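Flagellar hook-associated protein (Burkholderia pseudomallei, PDB 4UT1) probably serves as a structural component of the bacterial flagellum, at the junction between the hook and the filament. Local coordinates at residues L186-A191 with V241-Y246. Residues are numbered along the deposited sequence; the frame is centred on the assembly and turned at random.
With EDO (1,2-ethanediol), chain E.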
loop_
_atom_site.group_PDB
_atom_site.type_symbol
_atom_site.label_atom_id
_atom_site.label_comp_id
_atom_site.label_asym_id
_atom_site.label_seq_id
_atom_site.Cartn_x
_atom_site.Cartn_y
_atom_site.Cartn_z
ATOM N N LEU A 186 -4.420 -41.700 26.285
ATOM C CA LEU A 186 -3.268 -42.360 26.881
ATOM C C LEU A 186 -3.148 -42.084 28.374
ATOM O O LEU A 186 -2.768 -42.977 29.133
ATOM C CB LEU A 186 -1.983 -41.947 26.144
ATOM C CG LEU A 186 -1.897 -42.560 24.743
ATOM C CD1 LEU A 186 -0.764 -41.949 23.901
ATOM C CD2 LEU A 186 -1.722 -44.072 24.829
ATOM N N ASN A 187 -3.467 -40.860 28.802
ATOM C CA ASN A 187 -3.552 -40.558 30.226
ATOM C C ASN A 187 -4.449 -41.567 30.952
ATOM O O ASN A 187 -4.073 -42.109 31.991
ATOM C CB ASN A 187 -4.073 -39.130 30.455
ATOM C CG ASN A 187 -3.001 -38.072 30.226
ATOM O OD1 ASN A 187 -1.805 -38.368 30.257
ATOM N ND2 ASN A 187 -3.427 -36.829 30.010
ATOM N N GLU A 188 -5.625 -41.822 30.381
ATOM C CA GLU A 188 -6.591 -42.763 30.951
ATOM C C GLU A 188 -6.088 -44.205 30.894
ATOM O O GLU A 188 -6.221 -44.957 31.864
ATOM C CB GLU A 188 -7.938 -42.652 30.223
ATOM C CG GLU A 188 -9.000 -43.662 30.678
ATOM C CD GLU A 188 -9.580 -43.343 32.048
ATOM O OE1 GLU A 188 -9.193 -42.317 32.642
ATOM O OE2 GLU A 188 -10.423 -44.130 32.528
ATOM N N GLN A 189 -5.514 -44.590 29.759
ATOM C CA GLN A 189 -5.006 -45.951 29.580
ATOM C C GLN A 189 -3.828 -46.246 30.505
ATOM O O GLN A 189 -3.689 -47.356 31.021
ATOM C CB GLN A 189 -4.596 -46.173 28.123
ATOM C CG GLN A 189 -5.777 -46.220 27.168
ATOM C CD GLN A 189 -5.365 -46.139 25.710
ATOM O OE1 GLN A 189 -4.298 -45.623 25.381
ATOM N NE2 GLN A 189 -6.216 -46.651 24.826
ATOM N N ILE A 190 -2.977 -45.246 30.702
ATOM C CA ILE A 190 -1.816 -45.388 31.568
ATOM C C ILE A 190 -2.237 -45.482 33.036
ATOM O O ILE A 190 -1.744 -46.339 33.774
ATOM C CB ILE A 190 -0.831 -44.215 31.363
ATOM C CG1 ILE A 190 -0.034 -44.430 30.071
ATOM C CG2 ILE A 190 0.114 -44.078 32.543
ATOM C CD1 ILE A 190 0.996 -43.363 29.800
ATOM N N ALA A 191 -3.157 -44.613 33.446
ATOM C CA ALA A 191 -3.649 -44.601 34.823
ATOM C C ALA A 191 -4.409 -45.886 35.153
ATOM O O ALA A 191 -4.403 -46.345 36.295
ATOM C CB ALA A 191 -4.539 -43.383 35.064
ATOM N N VAL A 241 -6.297 -32.082 29.744
ATOM C CA VAL A 241 -6.378 -32.060 31.194
ATOM C C VAL A 241 -6.885 -33.421 31.628
ATOM O O VAL A 241 -8.055 -33.735 31.416
ATOM C CB VAL A 241 -7.320 -30.965 31.713
ATOM C CG1 VAL A 241 -7.521 -31.105 33.217
ATOM C CG2 VAL A 241 -6.787 -29.587 31.362
ATOM N N GLY A 242 -5.996 -34.228 32.197
ATOM C CA GLY A 242 -6.314 -35.606 32.553
ATOM C C GLY A 242 -6.771 -36.409 31.348
ATOM O O GLY A 242 -6.056 -36.514 30.349
ATOM N N ASN A 243 -7.978 -36.962 31.423
ATOM C CA ASN A 243 -8.484 -37.805 30.341
ATOM C C ASN A 243 -9.481 -37.080 29.457
ATOM O O ASN A 243 -10.232 -37.709 28.715
ATOM C CB ASN A 243 -9.111 -39.101 30.912
ATOM C CG ASN A 243 -10.258 -38.828 31.882
ATOM O OD1 ASN A 243 -10.822 -37.732 31.906
ATOM N ND2 ASN A 243 -10.613 -39.835 32.680
ATOM N N ALA A 244 -9.469 -35.744 29.523
ATOM C CA ALA A 244 -10.249 -34.909 28.622
ATOM C C ALA A 244 -9.315 -34.089 27.717
ATOM O O ALA A 244 -8.210 -33.726 28.112
ATOM C CB ALA A 244 -11.172 -33.979 29.406
ATOM N N SER A 245 -9.757 -33.836 26.500
ATOM C CA SER A 245 -9.008 -32.943 25.612
ATOM C C SER A 245 -9.879 -31.779 25.140
ATOM O O SER A 245 -11.111 -31.849 25.185
ATOM C CB SER A 245 -8.453 -33.724 24.417
ATOM O OG SER A 245 -9.478 -34.052 23.489
ATOM N N TYR A 246 -9.225 -30.703 24.699
ATOM C CA TYR A 246 -9.914 -29.535 24.174
ATOM C C TYR A 246 -9.736 -29.454 22.659
ATOM O O TYR A 246 -8.640 -29.668 22.150
ATOM C CB TYR A 246 -9.382 -28.250 24.815
ATOM C CG TYR A 246 -9.725 -28.027 26.273
ATOM C CD1 TYR A 246 -9.183 -28.827 27.268
ATOM C CD2 TYR A 246 -10.562 -26.981 26.657
ATOM C CE1 TYR A 246 -9.484 -28.617 28.598
ATOM C CE2 TYR A 246 -10.867 -26.761 27.991
ATOM C CZ TYR A 246 -10.320 -27.581 28.957
ATOM O OH TYR A 246 -10.609 -27.373 30.286
HETATM C C1 EDO E . -10.488 -33.506 19.133
HETATM O O1 EDO E . -10.229 -34.841 18.717
HETATM C C2 EDO E . -10.275 -33.339 20.632
HETATM O O2 EDO E . -8.909 -33.054 20.950
#
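Three flat groups carry this contact, the amides of Asn187 and Asn243 and the carboxylate of Glu188, and both amides work through an in-plane N-H. Asn187 ND2 donates to Gly242 O at 2.7 Å, with the acceptor 7° out of the amide plane; at the carbonyl the donor is tilted from the C=O plane, and Asn187 CB packs beside the same oxygen. The amide of Asn243 likewise holds its acceptor almost exactly in its own plane, and ND2 reaches Glu188 OE1 at 2.9 Å in a nearly straight bond. The carboxylate, however, is met on its face: the donor stands 55° out of the plane of the group.

Glu188 and Asn243 run side by side, their CB atoms 3.8 Å apart. The Glu188 chain starts anti to the backbone N (chi1 176°) and then bends at chi2, which brings OE1 in front of Asn243 ND2, in the plane of that amide.

On the strand side, the turn is a type II' beta turn from Val241 to Ala244, closed by Ala244 N to Val241 O at 3.1 Å and by the reciprocal bond from Val241 N to Ala244 O. Gly242, with positive phi, and Asn243 are its two central residues. It links strands 238-241 and 244-252 of the antiparallel sheet as a beta hairpin with a two-residue loop, whose tip meets helix 134-193 in its predicted coiled-coil portion.

The Asn187 amide also bonds to Tyr229 O through ND2 and to Arg207 through OD1, so this buried group links Arg207 of helix 201-215, strand 228-233 and the hairpin turn to one position on helix 134-193. Chemically, the contact pairs a buried, multiply bonded amide that holds the Gly242 carbonyl of the turn with a more exposed amide-carboxylate bond beside it, where solvent would probably weaken the electrostatic gain.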